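Local coordinates for transcription termination factor NusA (Planctomyces limnophilus, PDB 4MTN), which probably takes part in both transcription termination and antitermination, binding the core RNA polymerase and nascent RNA, at residues Gly277-Leu288 with Trp308-Leu318. Residues are numbered along the deposited sequence; the frame is centred on the assembly and turned at random.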
# COMPACT_ATOMS: atom_id res chain seq x y z
N GLY A 277 10.74 2.11 -20.02
CA GLY A 277 9.86 1.29 -19.21
C GLY A 277 8.42 1.50 -19.64
O GLY A 277 7.51 1.55 -18.82
N ARG A 278 8.22 1.61 -20.95
CA ARG A 278 6.94 2.01 -21.51
C ARG A 278 6.45 1.04 -22.58
O ARG A 278 7.20 0.62 -23.45
CB ARG A 278 7.04 3.42 -22.09
CG ARG A 278 5.85 3.86 -22.92
CD ARG A 278 6.15 5.15 -23.66
NE ARG A 278 6.55 6.22 -22.75
CZ ARG A 278 7.05 7.39 -23.15
NH1 ARG A 278 7.21 7.64 -24.44
NH2 ARG A 278 7.39 8.30 -22.25
N VAL A 279 5.17 0.68 -22.50
CA VAL A 279 4.53 -0.11 -23.55
C VAL A 279 3.74 0.82 -24.46
O VAL A 279 2.85 1.54 -24.00
CB VAL A 279 3.60 -1.20 -22.98
CG1 VAL A 279 2.77 -1.83 -24.09
CG2 VAL A 279 4.41 -2.26 -22.25
N LEU A 280 4.06 0.80 -25.75
CA LEU A 280 3.38 1.65 -26.71
C LEU A 280 2.22 0.90 -27.37
O LEU A 280 2.43 -0.06 -28.11
CB LEU A 280 4.35 2.16 -27.77
CG LEU A 280 3.86 3.29 -28.67
CD1 LEU A 280 3.47 4.50 -27.83
CD2 LEU A 280 4.93 3.67 -29.68
N VAL A 281 1.00 1.34 -27.08
CA VAL A 281 -0.20 0.68 -27.58
C VAL A 281 -0.85 1.46 -28.71
O VAL A 281 -1.24 2.62 -28.54
CB VAL A 281 -1.22 0.46 -26.45
CG1 VAL A 281 -2.56 0.01 -27.02
CG2 VAL A 281 -0.70 -0.55 -25.44
N LEU A 282 -0.96 0.83 -29.88
CA LEU A 282 -1.58 1.46 -31.04
C LEU A 282 -3.07 1.14 -31.12
O LEU A 282 -3.47 -0.02 -31.10
CB LEU A 282 -0.87 1.01 -32.32
CG LEU A 282 0.56 1.53 -32.48
CD1 LEU A 282 1.18 1.02 -33.76
CD2 LEU A 282 0.57 3.05 -32.44
N VAL A 283 -3.88 2.19 -31.22
CA VAL A 283 -5.33 2.06 -31.17
C VAL A 283 -6.00 2.95 -32.23
O VAL A 283 -5.64 4.11 -32.39
CB VAL A 283 -5.86 2.43 -29.76
CG1 VAL A 283 -7.34 2.75 -29.81
CG2 VAL A 283 -5.59 1.29 -28.78
N ARG A 284 -6.97 2.39 -32.94
CA ARG A 284 -7.68 3.12 -33.98
C ARG A 284 -8.51 4.25 -33.39
O ARG A 284 -8.83 4.25 -32.20
CB ARG A 284 -8.58 2.16 -34.78
CG ARG A 284 -9.43 1.25 -33.91
CD ARG A 284 -10.22 0.26 -34.76
NE ARG A 284 -11.00 -0.66 -33.93
CZ ARG A 284 -11.72 -1.67 -34.41
NH1 ARG A 284 -11.78 -1.89 -35.71
NH2 ARG A 284 -12.39 -2.45 -33.57
N ASP A 285 -8.86 5.22 -34.24
CA ASP A 285 -9.50 6.47 -33.80
C ASP A 285 -10.77 6.27 -32.98
O ASP A 285 -10.94 6.91 -31.94
CB ASP A 285 -9.81 7.34 -35.02
CG ASP A 285 -8.58 7.64 -35.85
OD1 ASP A 285 -7.85 8.59 -35.51
OD2 ASP A 285 -8.36 6.92 -36.85
N ASP A 286 -11.66 5.40 -33.44
CA ASP A 286 -12.94 5.19 -32.77
C ASP A 286 -12.77 4.52 -31.41
O ASP A 286 -13.62 4.65 -30.53
CB ASP A 286 -13.88 4.37 -33.65
CG ASP A 286 -13.21 3.14 -34.24
OD1 ASP A 286 -12.35 2.54 -33.57
OD2 ASP A 286 -13.56 2.78 -35.39
N GLN A 287 -11.66 3.80 -31.23
CA GLN A 287 -11.38 3.11 -29.98
C GLN A 287 -10.49 3.94 -29.05
O GLN A 287 -10.18 3.51 -27.94
CB GLN A 287 -10.74 1.75 -30.25
CG GLN A 287 -11.68 0.70 -30.82
CD GLN A 287 -12.50 0.01 -29.74
OE1 GLN A 287 -12.33 -1.18 -29.48
NE2 GLN A 287 -13.41 0.76 -29.12
N LEU A 288 -10.07 5.11 -29.52
CA LEU A 288 -9.12 5.94 -28.78
C LEU A 288 -9.69 6.46 -27.46
O LEU A 288 -9.01 6.43 -26.44
CB LEU A 288 -8.67 7.12 -29.65
CG LEU A 288 -7.68 8.11 -29.02
CD1 LEU A 288 -6.37 7.41 -28.66
CD2 LEU A 288 -7.43 9.28 -29.95
N TRP A 308 3.81 -1.69 -16.39
CA TRP A 308 4.52 -0.84 -17.33
C TRP A 308 3.77 0.47 -17.53
O TRP A 308 2.69 0.67 -16.98
CB TRP A 308 4.71 -1.55 -18.67
CG TRP A 308 5.72 -2.66 -18.64
CD1 TRP A 308 5.70 -3.77 -17.86
CD2 TRP A 308 6.90 -2.77 -19.45
NE1 TRP A 308 6.79 -4.57 -18.12
CE2 TRP A 308 7.54 -3.97 -19.10
CE3 TRP A 308 7.48 -1.96 -20.44
CZ2 TRP A 308 8.73 -4.39 -19.69
CZ3 TRP A 308 8.66 -2.38 -21.03
CH2 TRP A 308 9.27 -3.58 -20.66
N ASP A 309 4.34 1.36 -18.34
CA ASP A 309 3.68 2.61 -18.68
C ASP A 309 3.06 2.51 -20.06
O ASP A 309 3.76 2.35 -21.06
CB ASP A 309 4.67 3.78 -18.62
CG ASP A 309 4.05 5.09 -19.07
OD1 ASP A 309 3.21 5.64 -18.32
OD2 ASP A 309 4.40 5.57 -20.17
N ILE A 310 1.74 2.59 -20.12
CA ILE A 310 1.03 2.44 -21.38
C ILE A 310 0.75 3.80 -22.03
O ILE A 310 0.11 4.67 -21.43
CB ILE A 310 -0.30 1.69 -21.19
CG1 ILE A 310 -0.04 0.28 -20.66
CG2 ILE A 310 -1.08 1.64 -22.50
CD1 ILE A 310 -1.30 -0.55 -20.50
N ASP A 311 1.23 3.97 -23.26
CA ASP A 311 0.99 5.18 -24.02
C ASP A 311 0.12 4.87 -25.23
O ASP A 311 0.55 4.18 -26.15
CB ASP A 311 2.31 5.82 -24.46
CG ASP A 311 2.19 7.30 -24.74
OD1 ASP A 311 1.05 7.77 -24.97
OD2 ASP A 311 3.22 8.00 -24.72
N VAL A 312 -1.11 5.37 -25.22
CA VAL A 312 -2.07 5.05 -26.28
C VAL A 312 -2.10 6.11 -27.38
O VAL A 312 -2.41 7.27 -27.14
CB VAL A 312 -3.49 4.89 -25.71
CG1 VAL A 312 -4.50 4.71 -26.84
CG2 VAL A 312 -3.55 3.72 -24.76
N MSE A 313 -1.76 5.68 -28.59
CA MSE A 313 -1.78 6.55 -29.76
C MSE A 313 -2.38 5.81 -30.95
O MSE A 313 -2.56 4.59 -30.91
CB MSE A 313 -0.37 7.03 -30.12
CG MSE A 313 0.36 7.76 -29.00
SE MSE A 313 2.19 8.20 -29.51
CE MSE A 313 1.80 9.44 -30.95
N THR A 314 -2.70 6.55 -32.01
CA THR A 314 -3.08 5.92 -33.27
C THR A 314 -1.81 5.69 -34.08
O THR A 314 -0.72 6.07 -33.64
CB THR A 314 -4.07 6.78 -34.08
OG1 THR A 314 -3.39 7.91 -34.64
CG2 THR A 314 -5.20 7.27 -33.19
N ARG A 315 -1.94 5.08 -35.25
CA ARG A 315 -0.77 4.82 -36.09
C ARG A 315 -0.37 6.09 -36.84
O ARG A 315 0.82 6.36 -37.01
CB ARG A 315 -1.05 3.69 -37.07
CG ARG A 315 0.16 3.29 -37.90
CD ARG A 315 1.25 2.68 -37.03
NE ARG A 315 2.55 2.68 -37.69
CZ ARG A 315 3.64 2.09 -37.19
NH1 ARG A 315 3.58 1.45 -36.03
NH2 ARG A 315 4.78 2.14 -37.86
N GLU A 316 -1.36 6.85 -37.28
CA GLU A 316 -1.12 8.06 -38.05
C GLU A 316 -0.44 9.14 -37.23
O GLU A 316 0.49 9.80 -37.70
CB GLU A 316 -2.43 8.60 -38.63
CG GLU A 316 -3.01 7.77 -39.77
CD GLU A 316 -3.63 6.47 -39.30
OE1 GLU A 316 -3.93 6.35 -38.10
OE2 GLU A 316 -3.80 5.56 -40.14
N GLU A 317 -0.88 9.31 -35.99
CA GLU A 317 -0.31 10.33 -35.12
C GLU A 317 1.02 9.87 -34.53
O GLU A 317 1.78 10.67 -34.00
CB GLU A 317 -1.29 10.71 -34.00
CG GLU A 317 -1.41 9.68 -32.89
CD GLU A 317 -2.52 10.02 -31.91
OE1 GLU A 317 -3.45 10.76 -32.30
OE2 GLU A 317 -2.46 9.55 -30.75
N LEU A 318 1.29 8.57 -34.64
CA LEU A 318 2.59 8.04 -34.26
C LEU A 318 3.63 8.37 -35.32
O LEU A 318 4.73 8.82 -35.01
CB LEU A 318 2.53 6.53 -34.04
CG LEU A 318 3.88 5.87 -33.76
CD1 LEU A 318 4.49 6.40 -32.47
CD2 LEU A 318 3.76 4.35 -33.72
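D311 OD2 sits over one face of the R278 guanidinium, toward its rim, 4.0 Å from R278 NH1. This is a longer-range attraction of opposite charges, beyond a salt bridge and without a hydrogen bond. D309 OD2 comes in obliquely and makes a weak hydrogen bond with R278 NE (3.4 Å), part of a salt bridge. V279 CG2 meets the W308 ring obliquely at CE3 (3.6 Å), the two side chains crossing at about a right angle. R278 C lies at the edge of that ring, in its plane. L282 CD1 lies at the edge of the R315 guanidinium, in its plane. The R278 chain runs beside D309 and bends at chi3 (-56°), while its NH2 forms a salt bridge with D353. A leucine in place of R278 would probably leave D309 and D311 without this positive charge and break the link to D353.

On the face of R278, L280 and L282, L280 CD2 and L318 CD1 meet tip to tip at 3.9 Å. The L282 and L318 side chains cross at about a right angle, CD2 against CD2. On the face of V279, V281 and I310, V281 CG2 packs on I310 CG2 (3.7 Å). V281 also touches helix 254-261, and I310 helix 297-306.

The backbones pair in parallel, D311 N bonding to V279 O at 3.0 Å. T314 and E317 form a capping box. Strands 278-282 and 309-313, with antiparallel 269-273, form a three-stranded sheet, consistent with the second type II KH domain of NusA.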